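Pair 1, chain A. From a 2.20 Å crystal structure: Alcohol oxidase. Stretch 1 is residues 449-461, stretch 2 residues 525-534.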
# COMPACT_ATOMS: atom_id res chain seq x y z
N ASN A 449 -3.59 2.57 -31.04
CA ASN A 449 -3.64 1.13 -31.25
C ASN A 449 -2.86 0.39 -30.18
O ASN A 449 -3.33 -0.64 -29.67
CB ASN A 449 -3.19 0.74 -32.66
CG ASN A 449 -4.21 1.12 -33.71
OD1 ASN A 449 -5.41 1.07 -33.46
ND2 ASN A 449 -3.74 1.47 -34.91
N LYS A 450 -1.70 0.92 -29.80
CA LYS A 450 -0.91 0.32 -28.72
C LYS A 450 -1.64 0.33 -27.38
O LYS A 450 -1.54 -0.63 -26.59
CB LYS A 450 0.44 1.01 -28.59
CG LYS A 450 1.35 0.75 -29.75
CD LYS A 450 2.69 1.42 -29.61
CE LYS A 450 3.47 1.26 -30.90
NZ LYS A 450 4.78 1.92 -30.77
N VAL A 451 -2.37 1.40 -27.13
CA VAL A 451 -3.12 1.56 -25.90
C VAL A 451 -4.26 0.58 -25.92
O VAL A 451 -4.43 -0.19 -24.98
CB VAL A 451 -3.62 3.01 -25.75
CG1 VAL A 451 -4.53 3.17 -24.56
CG2 VAL A 451 -2.44 3.95 -25.64
N ARG A 452 -5.04 0.61 -26.99
CA ARG A 452 -6.16 -0.32 -27.17
C ARG A 452 -5.77 -1.79 -26.99
O ARG A 452 -6.49 -2.55 -26.32
CB ARG A 452 -6.83 -0.11 -28.51
CG ARG A 452 -8.16 -0.83 -28.72
CD ARG A 452 -9.17 -0.56 -27.60
NE ARG A 452 -10.43 -1.26 -27.85
CZ ARG A 452 -10.66 -2.56 -27.64
NH1 ARG A 452 -9.72 -3.37 -27.16
NH2 ARG A 452 -11.87 -3.04 -27.92
N GLU A 453 -4.61 -2.16 -27.52
CA GLU A 453 -4.07 -3.50 -27.34
C GLU A 453 -3.73 -3.83 -25.86
O GLU A 453 -3.97 -4.94 -25.36
CB GLU A 453 -2.80 -3.66 -28.21
CG GLU A 453 -2.35 -5.12 -28.30
CD GLU A 453 -0.88 -5.36 -28.50
OE1 GLU A 453 -0.01 -4.62 -27.93
OE2 GLU A 453 -0.68 -6.34 -29.27
N ALA A 454 -3.16 -2.86 -25.15
CA ALA A 454 -2.91 -3.01 -23.71
C ALA A 454 -4.21 -3.20 -22.92
O ALA A 454 -4.33 -4.11 -22.10
CB ALA A 454 -2.15 -1.81 -23.18
N ILE A 455 -5.17 -2.32 -23.19
CA ILE A 455 -6.52 -2.42 -22.61
C ILE A 455 -7.16 -3.78 -22.91
O ILE A 455 -7.73 -4.38 -22.00
CB ILE A 455 -7.42 -1.26 -23.10
CG1 ILE A 455 -6.92 0.11 -22.58
CG2 ILE A 455 -8.87 -1.46 -22.71
CD1 ILE A 455 -6.77 0.25 -21.08
N GLU A 456 -7.06 -4.27 -24.14
CA GLU A 456 -7.64 -5.56 -24.49
C GLU A 456 -7.11 -6.67 -23.59
O GLU A 456 -7.88 -7.42 -23.03
CB GLU A 456 -7.37 -5.92 -25.96
CG GLU A 456 -8.09 -7.17 -26.48
CD GLU A 456 -9.60 -7.08 -26.34
OE1 GLU A 456 -10.20 -5.99 -26.54
OE2 GLU A 456 -10.19 -8.11 -25.96
N VAL A 457 -5.79 -6.74 -23.44
CA VAL A 457 -5.16 -7.74 -22.56
C VAL A 457 -5.49 -7.59 -21.06
O VAL A 457 -5.87 -8.56 -20.43
CB VAL A 457 -3.62 -7.79 -22.73
CG1 VAL A 457 -2.98 -8.79 -21.74
CG2 VAL A 457 -3.25 -8.17 -24.15
N VAL A 458 -5.32 -6.39 -20.49
CA VAL A 458 -5.62 -6.19 -19.05
C VAL A 458 -7.13 -6.29 -18.70
O VAL A 458 -7.48 -6.59 -17.55
CB VAL A 458 -4.99 -4.91 -18.42
CG1 VAL A 458 -3.50 -4.90 -18.60
CG2 VAL A 458 -5.61 -3.64 -18.98
N ALA A 459 -8.01 -6.07 -19.68
CA ALA A 459 -9.45 -6.34 -19.51
C ALA A 459 -9.73 -7.79 -19.09
O ALA A 459 -10.72 -8.12 -18.43
CB ALA A 459 -10.20 -6.01 -20.80
N GLY A 460 -8.84 -8.68 -19.51
CA GLY A 460 -8.91 -10.06 -19.07
C GLY A 460 -9.91 -10.84 -19.87
O GLY A 460 -10.55 -10.33 -20.80
N LYS A 461 -10.05 -12.10 -19.46
CA LYS A 461 -10.93 -13.04 -20.11
C LYS A 461 -12.34 -12.77 -19.59
O LYS A 461 -12.58 -12.72 -18.36
CB LYS A 461 -10.51 -14.48 -19.74
CG LYS A 461 -9.00 -14.77 -19.78
CD LYS A 461 -8.71 -16.27 -19.99
CE LYS A 461 -7.22 -16.50 -20.17
NZ LYS A 461 -6.82 -17.93 -19.96
N VAL A 525 0.94 -12.21 -18.30
CA VAL A 525 -0.04 -11.75 -19.30
C VAL A 525 -0.40 -10.27 -19.02
O VAL A 525 -0.13 -9.39 -19.85
CB VAL A 525 -1.28 -12.67 -19.34
CG1 VAL A 525 -2.30 -12.17 -20.36
CG2 VAL A 525 -0.87 -14.10 -19.72
N LYS A 526 -0.95 -9.99 -17.85
CA LYS A 526 -1.36 -8.61 -17.51
C LYS A 526 -0.13 -7.68 -17.40
O LYS A 526 0.00 -6.73 -18.16
CB LYS A 526 -2.21 -8.58 -16.25
CG LYS A 526 -3.67 -8.93 -16.48
CD LYS A 526 -4.43 -9.26 -15.21
CE LYS A 526 -5.94 -9.20 -15.43
NZ LYS A 526 -6.47 -10.35 -16.21
N GLY A 527 0.78 -8.01 -16.48
CA GLY A 527 1.98 -7.21 -16.23
C GLY A 527 2.83 -6.98 -17.46
O GLY A 527 3.33 -5.88 -17.66
N ALA A 528 2.95 -8.02 -18.29
CA ALA A 528 3.68 -8.00 -19.55
C ALA A 528 3.10 -7.05 -20.58
O ALA A 528 3.85 -6.42 -21.32
CB ALA A 528 3.74 -9.41 -20.15
N ALA A 529 1.77 -6.96 -20.64
CA ALA A 529 1.11 -6.04 -21.55
C ALA A 529 1.38 -4.61 -21.09
O ALA A 529 1.65 -3.73 -21.91
CB ALA A 529 -0.37 -6.29 -21.57
N LEU A 530 1.31 -4.39 -19.77
CA LEU A 530 1.54 -3.06 -19.21
C LEU A 530 2.97 -2.59 -19.43
O LEU A 530 3.19 -1.40 -19.70
CB LEU A 530 1.20 -3.02 -17.73
CG LEU A 530 -0.27 -3.13 -17.35
CD1 LEU A 530 -0.44 -3.13 -15.84
CD2 LEU A 530 -1.13 -2.04 -18.01
N LYS A 531 3.92 -3.52 -19.33
CA LYS A 531 5.33 -3.23 -19.61
C LYS A 531 5.57 -2.92 -21.04
O LYS A 531 6.33 -1.99 -21.34
CB LYS A 531 6.26 -4.38 -19.16
CG LYS A 531 6.43 -4.41 -17.65
CD LYS A 531 7.54 -5.32 -17.15
CE LYS A 531 7.47 -5.39 -15.62
NZ LYS A 531 8.52 -6.23 -14.95
N LYS A 532 4.94 -3.68 -21.94
CA LYS A 532 5.03 -3.40 -23.37
C LYS A 532 4.47 -2.03 -23.72
O LYS A 532 5.04 -1.32 -24.55
CB LYS A 532 4.31 -4.47 -24.19
CG LYS A 532 4.44 -4.28 -25.70
CD LYS A 532 3.92 -5.49 -26.47
CE LYS A 532 3.95 -5.26 -27.95
NZ LYS A 532 3.00 -6.18 -28.64
N LEU A 533 3.35 -1.66 -23.10
CA LEU A 533 2.81 -0.31 -23.24
C LEU A 533 3.77 0.77 -22.75
O LEU A 533 4.02 1.74 -23.47
CB LEU A 533 1.52 -0.17 -22.48
CG LEU A 533 0.82 1.20 -22.53
CD1 LEU A 533 0.45 1.56 -23.96
CD2 LEU A 533 -0.41 1.13 -21.63
N ALA A 534 4.26 0.62 -21.52
CA ALA A 534 5.21 1.58 -20.93
C ALA A 534 6.50 0.91 -20.46
O ALA A 534 6.64 0.62 -19.28
CB ALA A 534 4.55 2.34 -19.79
O HOH W 1 -5.63 -11.06 -18.62

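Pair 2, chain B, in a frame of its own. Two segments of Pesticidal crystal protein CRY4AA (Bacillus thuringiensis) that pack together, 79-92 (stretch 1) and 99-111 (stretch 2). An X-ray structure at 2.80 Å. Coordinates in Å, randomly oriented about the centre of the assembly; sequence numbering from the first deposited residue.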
# COMPACT_ATOMS: atom_id res chain seq x y z
N ASN B 79 27.95 -0.66 7.75
CA ASN B 79 28.87 -1.24 8.72
C ASN B 79 28.24 -1.42 10.09
O ASN B 79 28.47 -2.43 10.75
CB ASN B 79 30.13 -0.37 8.82
CG ASN B 79 31.16 -0.70 7.75
OD1 ASN B 79 32.08 0.07 7.49
ND2 ASN B 79 31.01 -1.87 7.13
N VAL B 80 27.43 -0.45 10.51
CA VAL B 80 26.79 -0.55 11.82
C VAL B 80 25.74 -1.66 11.84
O VAL B 80 25.46 -2.23 12.89
CB VAL B 80 26.13 0.79 12.22
CG1 VAL B 80 25.39 0.64 13.55
CG2 VAL B 80 27.19 1.88 12.33
N ILE B 81 25.17 -1.97 10.68
CA ILE B 81 24.17 -3.03 10.60
C ILE B 81 24.86 -4.39 10.39
O ILE B 81 24.42 -5.40 10.93
CB ILE B 81 23.13 -2.76 9.46
CG1 ILE B 81 21.96 -1.94 10.00
CG2 ILE B 81 22.58 -4.06 8.89
CD1 ILE B 81 22.34 -0.60 10.56
N SER B 82 25.93 -4.39 9.60
CA SER B 82 26.67 -5.62 9.33
C SER B 82 27.26 -6.25 10.59
O SER B 82 27.13 -7.45 10.81
CB SER B 82 27.79 -5.34 8.33
OG SER B 82 27.26 -4.90 7.09
N THR B 83 27.91 -5.43 11.41
CA THR B 83 28.52 -5.91 12.65
C THR B 83 27.43 -6.44 13.58
O THR B 83 27.56 -7.52 14.16
CB THR B 83 29.28 -4.78 13.37
OG1 THR B 83 30.30 -4.26 12.50
CG2 THR B 83 29.92 -5.30 14.64
N TYR B 84 26.36 -5.67 13.73
CA TYR B 84 25.24 -6.06 14.57
C TYR B 84 24.68 -7.39 14.08
O TYR B 84 24.42 -8.31 14.87
CB TYR B 84 24.14 -5.01 14.50
CG TYR B 84 22.80 -5.51 15.02
CD1 TYR B 84 22.52 -5.52 16.38
CD2 TYR B 84 21.83 -6.00 14.15
CE1 TYR B 84 21.32 -6.00 16.86
CE2 TYR B 84 20.63 -6.49 14.62
CZ TYR B 84 20.38 -6.48 15.98
OH TYR B 84 19.19 -6.96 16.46
N HIS B 85 24.49 -7.48 12.77
CA HIS B 85 23.95 -8.68 12.15
C HIS B 85 24.80 -9.92 12.43
O HIS B 85 24.27 -11.00 12.65
CB HIS B 85 23.80 -8.48 10.64
CG HIS B 85 23.19 -9.64 9.93
ND1 HIS B 85 21.97 -10.18 10.31
CD2 HIS B 85 23.60 -10.35 8.86
CE1 HIS B 85 21.67 -11.17 9.49
NE2 HIS B 85 22.64 -11.29 8.60
N ASN B 86 26.12 -9.75 12.42
CA ASN B 86 27.03 -10.87 12.67
C ASN B 86 26.95 -11.37 14.11
O ASN B 86 26.68 -12.54 14.34
CB ASN B 86 28.48 -10.49 12.34
CG ASN B 86 28.71 -10.28 10.86
OD1 ASN B 86 28.18 -11.01 10.02
ND2 ASN B 86 29.52 -9.28 10.53
N HIS B 87 27.17 -10.47 15.06
CA HIS B 87 27.12 -10.83 16.47
C HIS B 87 25.82 -11.54 16.82
O HIS B 87 25.77 -12.40 17.70
CB HIS B 87 27.29 -9.58 17.34
CG HIS B 87 28.58 -8.86 17.11
ND1 HIS B 87 29.80 -9.49 17.23
CD2 HIS B 87 28.84 -7.58 16.78
CE1 HIS B 87 30.77 -8.62 16.97
NE2 HIS B 87 30.21 -7.46 16.69
N LEU B 88 24.76 -11.18 16.10
CA LEU B 88 23.45 -11.78 16.32
C LEU B 88 23.51 -13.20 15.79
O LEU B 88 23.21 -14.15 16.51
CB LEU B 88 22.38 -10.97 15.58
CG LEU B 88 20.93 -11.37 15.82
CD1 LEU B 88 20.65 -11.52 17.31
CD2 LEU B 88 20.03 -10.31 15.21
N LYS B 89 23.89 -13.33 14.52
CA LYS B 89 24.02 -14.63 13.87
C LYS B 89 25.02 -15.45 14.68
O LYS B 89 24.85 -16.65 14.88
CB LYS B 89 24.52 -14.42 12.43
CG LYS B 89 25.17 -15.62 11.76
CD LYS B 89 24.21 -16.77 11.51
CE LYS B 89 24.75 -17.68 10.41
NZ LYS B 89 26.16 -18.11 10.63
N THR B 90 26.06 -14.77 15.17
CA THR B 90 27.10 -15.38 15.98
C THR B 90 26.54 -15.76 17.33
O THR B 90 27.15 -16.53 18.07
CB THR B 90 28.29 -14.41 16.20
OG1 THR B 90 28.95 -14.15 14.96
CG2 THR B 90 29.29 -14.99 17.19
N TRP B 91 25.37 -15.23 17.66
CA TRP B 91 24.74 -15.52 18.95
C TRP B 91 23.83 -16.74 18.93
O TRP B 91 23.66 -17.39 19.96
CB TRP B 91 23.94 -14.32 19.44
CG TRP B 91 23.34 -14.53 20.79
CD1 TRP B 91 24.00 -14.48 21.98
CD2 TRP B 91 21.98 -14.84 21.10
NE1 TRP B 91 23.13 -14.73 23.02
CE2 TRP B 91 21.88 -14.95 22.50
CE3 TRP B 91 20.83 -15.03 20.33
CZ2 TRP B 91 20.68 -15.25 23.15
CZ3 TRP B 91 19.63 -15.32 20.97
CH2 TRP B 91 19.57 -15.43 22.37
N GLU B 92 23.23 -17.05 17.78
CA GLU B 92 22.33 -18.20 17.71
C GLU B 92 23.03 -19.54 17.55
O GLU B 92 23.63 -20.03 18.50
CB GLU B 92 21.29 -18.01 16.59
CG GLU B 92 21.84 -17.85 15.19
CD GLU B 92 20.92 -18.47 14.14
OE1 GLU B 92 19.69 -18.33 14.27
OE2 GLU B 92 21.44 -19.09 13.19
N ASN B 99 29.42 -14.30 26.54
CA ASN B 99 30.22 -13.22 25.97
C ASN B 99 29.64 -12.80 24.62
O ASN B 99 29.26 -11.65 24.44
CB ASN B 99 31.67 -13.65 25.80
CG ASN B 99 32.57 -12.48 25.45
OD1 ASN B 99 32.68 -11.52 26.21
ND2 ASN B 99 33.22 -12.56 24.29
N THR B 100 29.60 -13.74 23.68
CA THR B 100 29.04 -13.45 22.36
C THR B 100 27.53 -13.29 22.55
O THR B 100 26.77 -13.08 21.60
CB THR B 100 29.31 -14.59 21.34
OG1 THR B 100 28.65 -15.79 21.76
CG2 THR B 100 30.81 -14.86 21.22
N GLN B 101 27.12 -13.39 23.81
CA GLN B 101 25.73 -13.26 24.22
C GLN B 101 25.54 -11.82 24.65
O GLN B 101 24.43 -11.36 24.87
CB GLN B 101 25.44 -14.20 25.39
CG GLN B 101 23.98 -14.42 25.74
CD GLN B 101 23.31 -13.21 26.33
OE1 GLN B 101 23.93 -12.44 27.07
NE2 GLN B 101 22.04 -13.03 26.01
N ASP B 102 26.66 -11.11 24.76
CA ASP B 102 26.62 -9.71 25.16
C ASP B 102 26.30 -8.86 23.93
O ASP B 102 27.01 -7.90 23.63
CB ASP B 102 27.96 -9.28 25.74
CG ASP B 102 27.80 -8.35 26.93
OD1 ASP B 102 28.78 -7.66 27.30
OD2 ASP B 102 26.69 -8.31 27.50
N VAL B 103 25.22 -9.24 23.24
CA VAL B 103 24.75 -8.54 22.05
C VAL B 103 24.18 -7.20 22.47
O VAL B 103 24.10 -6.26 21.68
CB VAL B 103 23.62 -9.33 21.35
CG1 VAL B 103 23.07 -8.54 20.18
CG2 VAL B 103 24.14 -10.68 20.89
N ARG B 104 23.80 -7.12 23.74
CA ARG B 104 23.23 -5.91 24.31
C ARG B 104 24.09 -4.67 24.08
O ARG B 104 23.58 -3.54 24.05
CB ARG B 104 22.97 -6.12 25.81
CG ARG B 104 21.86 -7.12 26.06
CD ARG B 104 21.47 -7.23 27.52
NE ARG B 104 22.37 -8.08 28.28
CZ ARG B 104 22.04 -8.69 29.41
NH1 ARG B 104 20.82 -8.54 29.91
NH2 ARG B 104 22.92 -9.46 30.05
N THR B 105 25.40 -4.87 23.91
CA THR B 105 26.30 -3.74 23.68
C THR B 105 26.21 -3.33 22.21
O THR B 105 26.22 -2.14 21.88
CB THR B 105 27.76 -4.12 24.03
OG1 THR B 105 28.59 -2.95 23.98
CG2 THR B 105 28.30 -5.15 23.06
N GLN B 106 26.10 -4.33 21.33
CA GLN B 106 26.00 -4.12 19.89
C GLN B 106 24.68 -3.42 19.56
O GLN B 106 24.61 -2.57 18.67
CB GLN B 106 26.08 -5.46 19.16
CG GLN B 106 26.41 -5.37 17.69
CD GLN B 106 27.74 -4.69 17.43
OE1 GLN B 106 28.71 -4.91 18.14
NE2 GLN B 106 27.79 -3.87 16.39
N ILE B 107 23.62 -3.79 20.28
CA ILE B 107 22.32 -3.17 20.09
C ILE B 107 22.46 -1.69 20.43
O ILE B 107 21.88 -0.83 19.78
CB ILE B 107 21.25 -3.83 21.00
CG1 ILE B 107 20.92 -5.23 20.50
CG2 ILE B 107 20.00 -2.96 21.06
CD1 ILE B 107 19.89 -5.97 21.33
N GLN B 108 23.25 -1.40 21.46
CA GLN B 108 23.48 -0.03 21.90
C GLN B 108 24.10 0.85 20.82
O GLN B 108 23.77 2.03 20.70
CB GLN B 108 24.39 -0.01 23.13
CG GLN B 108 23.79 -0.63 24.38
CD GLN B 108 24.67 -0.45 25.60
OE1 GLN B 108 24.34 -0.90 26.70
NE2 GLN B 108 25.81 0.23 25.42
N LEU B 109 25.00 0.27 20.03
CA LEU B 109 25.65 1.02 18.96
C LEU B 109 24.68 1.29 17.81
O LEU B 109 24.64 2.40 17.27
CB LEU B 109 26.87 0.26 18.43
CG LEU B 109 28.09 0.20 19.36
CD1 LEU B 109 29.23 -0.51 18.66
CD2 LEU B 109 28.50 1.61 19.76
N VAL B 110 23.92 0.27 17.42
CA VAL B 110 22.96 0.44 16.34
C VAL B 110 21.91 1.47 16.76
O VAL B 110 21.43 2.23 15.93
CB VAL B 110 22.24 -0.88 15.98
CG1 VAL B 110 21.14 -0.62 14.96
CG2 VAL B 110 23.25 -1.87 15.40
N HIS B 111 21.56 1.51 18.04
CA HIS B 111 20.57 2.49 18.48
C HIS B 111 21.18 3.88 18.52
O HIS B 111 20.49 4.88 18.37
CB HIS B 111 20.01 2.12 19.86
CG HIS B 111 19.04 3.13 20.39
ND1 HIS B 111 17.93 3.55 19.68
CD2 HIS B 111 19.02 3.82 21.55
CE1 HIS B 111 17.27 4.45 20.38
NE2 HIS B 111 17.91 4.63 21.53

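Both pairs are two helices packed antiparallel, the N-to-C directions differing by 168° in pair 1 and 161° in pair 2, with axes approaching to 8.9 Å and 9.6 Å. Fourteen central residues superpose with an RMSD of 0.5 Å, so the backbones pose nearly the same packing problem to different side chains.

At the centre, A454(A) matches Y84(B) and A529(A) matches Q106(B). In pair 1 this level is built from alanines: their CA atoms lie 5.5 Å apart, and both CA-to-CB bonds point toward the partner helix, where a methyl group fills little space. Pair 2 has almost the same separation, 5.7 Å between the CA atoms of Y84(B) and Q106(B), yet carries two long side chains. Y84(B) starts sideways, and its side chain lies across the partner helix, meeting I107(B) at the ring edge (Y84(B) CE1 to I107(B) CG1, 3.7 Å). Q106(B) points toward stretch 1; its CG lies 3.4 Å from Y84(B) CA, while its amide is also against stretch 1, NE2 being 3.1 Å from T83(B) CG2; the methylenes and the amide of the glutamine both take part in the packing.

One turn along, V457(A) matches H87(B). V457(A) CG1 lies 3.6 Å from A529(A) CB and 3.7 Å from V525(A) CG1, a compact branched side chain suited to a small neighbour. H87(B) instead lies beside the amide of Q106(B), with CD2 3.0 Å from OE1, but no hydrogen bond joins them.

L533(A) and V110(B) coincide, their side-chain centres 0.7 Å apart. Leucine reaches across to A454(A) (CD2 to CB, 3.8 Å); the shorter valine suffices against the tyrosine, V110(B) CG2 lying 3.4 Å from Y84(B) CB. It also meets V80(B), CG2 to CG1 at 3.8 Å, whereas the matching K450(A) leads its charged end away and offers L533(A) its backbone, O to CD1 at 4.0 Å.

L530(A) and I107(B) both start sideways and supply apolar bulk, the former touching V458(A) (CD2 to CG1, 3.8 Å), the latter the tyrosine.

K526(A) matches V103(B). The lysine starts sideways, but its end comes nearer and passes across the C-terminal end of the helix of stretch 1, K526(A) CE lying 3.7 Å from V458(A) O, and its NZ is linked to V457(A) O through a water (2.6 Å from NZ, 3.1 Å from O). Valine, pointing toward stretch 1, makes an apolar contact with W91(B), CG2 to CB at 3.9 Å. W91(B) matches G460(A), whose positive phi favours glycine.

At the margin, E453(A) and K532(A) form a salt bridge, OE1 to NZ at 3.5 Å, whose hydrogen bond is weak; their counterparts T83(B) and L109(B) are uncharged.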